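Local coordinates for probable tagatose 6-phosphate kinase (PDB 3TXV), which probably acts in carbohydrate metabolism, possibly as a tagatose-6-phosphate kinase of the GatZ/KbaZ-like family, at residues Gly259-Thr271 and Gly282-Phe294. Residues are numbered along the deposited sequence; the frame is centred on the assembly and turned at random.
Sequences GMVFEAHSTDYQT and GFAILKVGPGLTF
K287 lays its CD over one face of the H265 imidazole, 3.4 Å from the ring centroid in a CH-pi contact, while E263 CG sits in plane at that ring's edge. Further along, Y269 turns its edge to the face of F294, a T-shaped pair with planes at 78°, and its OH bonds to the backbone O of Y353. E263 OE2 takes two donors: H265 NE2 at 2.8 Å on its anti lone pair, and K287 NZ at 3.0 Å from above the carboxylate plane, in a salt bridge. With CG anti to the backbone N (chi1 -178°) and the chain extended, E263 reaches both; its OE1 pairs with K127. With an alanine here, H265 NE2 would probably lose its acceptor and K127 its salt-bridge partner, leaving K287 with D94. D268 OD2 receives G289 N, 3.1 Å away on its syn lone pair, holding the loop at the N-cap of helix 290-310. Between the parallel strands, A264 N bonds to I285 O at 2.7 Å and K287 N to A264 O. These are the last two strands of an eight-stranded TIM-type barrel, joined by helix 272-280 in a beta-alpha-beta crossover, with strand 223-227 flanking 261-264 and strand 23-26 closing against 283-288.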
loop_
_atom_site.group_PDB
_atom_site.type_symbol
_atom_site.label_atom_id
_atom_site.label_comp_id
_atom_site.label_asym_id
_atom_site.label_seq_id
_atom_site.Cartn_x
_atom_site.Cartn_y
_atom_site.Cartn_z
ATOM N N GLY A 259 9.035 -23.320 -0.271
ATOM C CA GLY A 259 9.177 -22.253 0.730
ATOM C C GLY A 259 8.957 -20.882 0.122
ATOM O O GLY A 259 9.651 -19.921 0.467
HETATM N N MSE A 260 7.989 -20.809 -0.794
HETATM C CA MSE A 260 7.721 -19.606 -1.556
HETATM C C MSE A 260 6.257 -19.476 -1.833
HETATM O O MSE A 260 5.616 -20.433 -2.251
HETATM C CB MSE A 260 8.472 -19.643 -2.879
HETATM C CG MSE A 260 9.860 -19.072 -2.768
HETATM SE SE MSE A 260 10.599 -18.662 -4.505
HETATM C CE MSE A 260 9.256 -17.361 -5.109
ATOM N N VAL A 261 5.728 -18.280 -1.616
ATOM C CA VAL A 261 4.355 -17.970 -2.010
ATOM C C VAL A 261 4.389 -16.867 -3.057
ATOM O O VAL A 261 5.444 -16.294 -3.305
ATOM C CB VAL A 261 3.539 -17.505 -0.796
ATOM C CG1 VAL A 261 3.585 -18.556 0.306
ATOM C CG2 VAL A 261 4.085 -16.199 -0.272
ATOM N N PHE A 262 3.242 -16.550 -3.655
ATOM C CA PHE A 262 3.128 -15.316 -4.456
ATOM C C PHE A 262 2.660 -14.069 -3.691
ATOM O O PHE A 262 1.683 -14.120 -2.957
ATOM C CB PHE A 262 2.230 -15.530 -5.656
ATOM C CG PHE A 262 2.789 -16.482 -6.651
ATOM C CD1 PHE A 262 4.154 -16.509 -6.911
ATOM C CD2 PHE A 262 1.947 -17.341 -7.359
ATOM C CE1 PHE A 262 4.677 -17.394 -7.854
ATOM C CE2 PHE A 262 2.449 -18.223 -8.286
ATOM C CZ PHE A 262 3.813 -18.252 -8.537
ATOM N N GLU A 263 3.376 -12.962 -3.867
ATOM C CA GLU A 263 2.858 -11.645 -3.546
ATOM C C GLU A 263 2.059 -11.124 -4.713
ATOM O O GLU A 263 2.500 -11.183 -5.890
ATOM C CB GLU A 263 3.991 -10.681 -3.292
ATOM C CG GLU A 263 3.537 -9.306 -2.895
ATOM C CD GLU A 263 4.581 -8.539 -2.091
ATOM O OE1 GLU A 263 5.065 -9.058 -1.049
ATOM O OE2 GLU A 263 4.901 -7.395 -2.501
ATOM N N ALA A 264 0.870 -10.620 -4.399
ATOM C CA ALA A 264 0.037 -9.983 -5.423
ATOM C C ALA A 264 -0.232 -8.503 -5.124
ATOM O O ALA A 264 -0.609 -8.131 -4.006
ATOM C CB ALA A 264 -1.247 -10.766 -5.647
ATOM N N HIS A 265 0.007 -7.660 -6.124
ATOM C CA HIS A 265 -0.250 -6.228 -5.981
ATOM C C HIS A 265 -1.585 -5.899 -6.634
ATOM O O HIS A 265 -2.022 -6.602 -7.532
ATOM C CB HIS A 265 0.867 -5.395 -6.631
ATOM C CG HIS A 265 2.195 -5.479 -5.929
ATOM N ND1 HIS A 265 3.197 -4.544 -6.123
ATOM C CD2 HIS A 265 2.682 -6.372 -5.029
ATOM C CE1 HIS A 265 4.242 -4.867 -5.377
ATOM N NE2 HIS A 265 3.959 -5.975 -4.711
ATOM N N SER A 266 -2.220 -4.829 -6.173
ATOM C CA SER A 266 -3.470 -4.323 -6.758
ATOM C C SER A 266 -4.659 -5.247 -6.517
ATOM O O SER A 266 -5.511 -5.444 -7.396
ATOM C CB SER A 266 -3.322 -3.988 -8.269
ATOM O OG SER A 266 -2.007 -3.574 -8.576
ATOM N N THR A 267 -4.723 -5.795 -5.318
ATOM C CA THR A 267 -5.884 -6.572 -4.893
ATOM C C THR A 267 -6.964 -5.616 -4.464
ATOM O O THR A 267 -8.054 -6.057 -4.102
ATOM C CB THR A 267 -5.587 -7.417 -3.645
ATOM O OG1 THR A 267 -5.085 -6.554 -2.605
ATOM C CG2 THR A 267 -4.571 -8.566 -3.956
ATOM N N ASP A 268 -6.639 -4.316 -4.456
ATOM C CA ASP A 268 -7.570 -3.256 -4.077
ATOM C C ASP A 268 -8.903 -3.404 -4.754
ATOM O O ASP A 268 -8.959 -3.757 -5.946
ATOM C CB ASP A 268 -6.983 -1.916 -4.429
ATOM C CG ASP A 268 -5.759 -1.600 -3.604
ATOM O OD1 ASP A 268 -4.663 -2.145 -3.910
ATOM O OD2 ASP A 268 -5.896 -0.810 -2.642
ATOM N N TYR A 269 -9.967 -3.170 -3.976
ATOM C CA TYR A 269 -11.369 -3.171 -4.437
ATOM C C TYR A 269 -11.859 -4.528 -4.858
ATOM O O TYR A 269 -12.925 -4.617 -5.446
ATOM C CB TYR A 269 -11.634 -2.165 -5.597
ATOM C CG TYR A 269 -11.009 -0.817 -5.397
ATOM C CD1 TYR A 269 -11.445 0.016 -4.375
ATOM C CD2 TYR A 269 -9.965 -0.394 -6.193
ATOM C CE1 TYR A 269 -10.855 1.247 -4.117
ATOM C CE2 TYR A 269 -9.349 0.847 -5.962
ATOM C CZ TYR A 269 -9.814 1.668 -4.908
ATOM O OH TYR A 269 -9.270 2.903 -4.661
ATOM N N GLN A 270 -11.107 -5.588 -4.610
ATOM C CA GLN A 270 -11.587 -6.908 -5.050
ATOM C C GLN A 270 -12.697 -7.395 -4.097
ATOM O O GLN A 270 -12.716 -6.984 -2.931
ATOM C CB GLN A 270 -10.434 -7.920 -5.175
ATOM C CG GLN A 270 -9.495 -7.670 -6.335
ATOM C CD GLN A 270 -9.966 -8.286 -7.664
ATOM O OE1 GLN A 270 -10.525 -9.365 -7.701
ATOM N NE2 GLN A 270 -9.720 -7.597 -8.746
ATOM N N THR A 271 -13.602 -8.251 -4.576
ATOM C CA THR A 271 -14.682 -8.785 -3.711
ATOM C C THR A 271 -14.164 -9.778 -2.668
ATOM O O THR A 271 -13.394 -10.678 -3.016
ATOM C CB THR A 271 -15.784 -9.536 -4.497
ATOM O OG1 THR A 271 -15.247 -10.745 -5.087
ATOM C CG2 THR A 271 -16.472 -8.626 -5.567
ATOM N N GLY A 282 -2.689 -19.424 -3.431
ATOM C CA GLY A 282 -1.306 -19.123 -3.116
ATOM C C GLY A 282 -0.768 -17.741 -3.452
ATOM O O GLY A 282 0.456 -17.489 -3.323
ATOM N N PHE A 283 -1.649 -16.844 -3.894
ATOM C CA PHE A 283 -1.282 -15.446 -3.927
ATOM C C PHE A 283 -1.525 -15.057 -2.498
ATOM O O PHE A 283 -2.596 -14.591 -2.144
ATOM C CB PHE A 283 -2.143 -14.707 -4.937
ATOM C CG PHE A 283 -2.206 -15.408 -6.247
ATOM C CD1 PHE A 283 -1.191 -15.233 -7.189
ATOM C CD2 PHE A 283 -3.230 -16.313 -6.520
ATOM C CE1 PHE A 283 -1.217 -15.930 -8.405
ATOM C CE2 PHE A 283 -3.274 -17.000 -7.738
ATOM C CZ PHE A 283 -2.272 -16.808 -8.677
ATOM N N ALA A 284 -0.535 -15.326 -1.660
ATOM C CA ALA A 284 -0.746 -15.376 -0.222
ATOM C C ALA A 284 -0.415 -14.078 0.462
ATOM O O ALA A 284 -0.776 -13.879 1.622
ATOM C CB ALA A 284 0.052 -16.504 0.398
ATOM N N ILE A 285 0.307 -13.212 -0.230
ATOM C CA ILE A 285 0.562 -11.877 0.275
ATOM C C ILE A 285 -0.192 -10.950 -0.636
ATOM O O ILE A 285 0.008 -10.971 -1.864
ATOM C CB ILE A 285 2.027 -11.504 0.256
ATOM C CG1 ILE A 285 2.802 -12.350 1.277
ATOM C CG2 ILE A 285 2.158 -10.039 0.517
ATOM C CD1 ILE A 285 4.209 -12.548 0.913
ATOM N N LEU A 286 -1.063 -10.161 -0.010
ATOM C CA LEU A 286 -2.046 -9.323 -0.659
ATOM C C LEU A 286 -1.732 -7.891 -0.347
ATOM O O LEU A 286 -1.937 -7.445 0.772
ATOM C CB LEU A 286 -3.424 -9.649 -0.089
ATOM C CG LEU A 286 -3.901 -11.067 -0.364
ATOM C CD1 LEU A 286 -4.895 -11.483 0.684
ATOM C CD2 LEU A 286 -4.496 -11.153 -1.786
ATOM N N LYS A 287 -1.331 -7.121 -1.322
ATOM C CA LYS A 287 -1.060 -5.743 -1.048
ATOM C C LYS A 287 -2.255 -4.873 -1.315
ATOM O O LYS A 287 -2.795 -4.863 -2.390
ATOM C CB LYS A 287 0.073 -5.281 -1.929
ATOM C CG LYS A 287 1.399 -5.818 -1.551
ATOM C CD LYS A 287 2.498 -4.985 -2.132
ATOM C CE LYS A 287 3.376 -4.407 -1.080
ATOM N NZ LYS A 287 4.784 -4.686 -1.312
ATOM N N VAL A 288 -2.699 -4.157 -0.313
ATOM C CA VAL A 288 -3.754 -3.234 -0.519
ATOM C C VAL A 288 -3.214 -1.955 -0.023
ATOM O O VAL A 288 -2.535 -1.933 0.937
ATOM C CB VAL A 288 -4.932 -3.632 0.279
ATOM C CG1 VAL A 288 -4.559 -3.780 1.672
ATOM C CG2 VAL A 288 -6.049 -2.689 0.088
ATOM N N GLY A 289 -3.518 -0.883 -0.724
ATOM C CA GLY A 289 -3.256 0.460 -0.287
ATOM C C GLY A 289 -4.387 1.402 -0.588
ATOM O O GLY A 289 -5.022 1.917 0.273
ATOM N N PRO A 290 -4.627 1.602 -1.860
ATOM C CA PRO A 290 -5.550 2.576 -2.382
ATOM C C PRO A 290 -6.947 2.319 -1.941
ATOM O O PRO A 290 -7.687 3.195 -1.632
ATOM C CB PRO A 290 -5.397 2.371 -3.856
ATOM C CG PRO A 290 -4.002 2.035 -4.010
ATOM C CD PRO A 290 -3.486 1.480 -2.753
ATOM N N GLY A 291 -7.303 1.076 -1.863
ATOM C CA GLY A 291 -8.596 0.758 -1.363
ATOM C C GLY A 291 -8.764 1.261 0.040
ATOM O O GLY A 291 -9.845 1.354 0.483
ATOM N N LEU A 292 -7.707 1.545 0.764
ATOM C CA LEU A 292 -7.863 1.755 2.167
ATOM C C LEU A 292 -8.040 3.200 2.412
ATOM O O LEU A 292 -8.728 3.581 3.288
ATOM C CB LEU A 292 -6.622 1.300 2.889
ATOM C CG LEU A 292 -6.447 -0.184 2.951
ATOM C CD1 LEU A 292 -5.118 -0.512 3.360
ATOM C CD2 LEU A 292 -7.375 -0.688 3.902
ATOM N N THR A 293 -7.377 4.011 1.629
ATOM C CA THR A 293 -7.524 5.469 1.699
ATOM C C THR A 293 -8.687 5.950 0.843
ATOM O O THR A 293 -9.237 7.040 1.059
ATOM C CB THR A 293 -6.286 6.162 1.195
ATOM O OG1 THR A 293 -5.820 5.489 0.002
ATOM C CG2 THR A 293 -5.206 6.181 2.273
ATOM N N PHE A 294 -9.042 5.150 -0.157
ATOM C CA PHE A 294 -10.260 5.394 -0.880
ATOM C C PHE A 294 -11.445 5.413 0.127
ATOM O O PHE A 294 -12.164 6.401 0.199
ATOM C CB PHE A 294 -10.428 4.345 -1.984
ATOM C CG PHE A 294 -11.709 4.460 -2.743
ATOM C CD1 PHE A 294 -12.883 3.917 -2.230
ATOM C CD2 PHE A 294 -11.746 5.137 -3.958
ATOM C CE1 PHE A 294 -14.107 4.043 -2.930
ATOM C CE2 PHE A 294 -12.923 5.259 -4.664
ATOM C CZ PHE A 294 -14.118 4.705 -4.162
#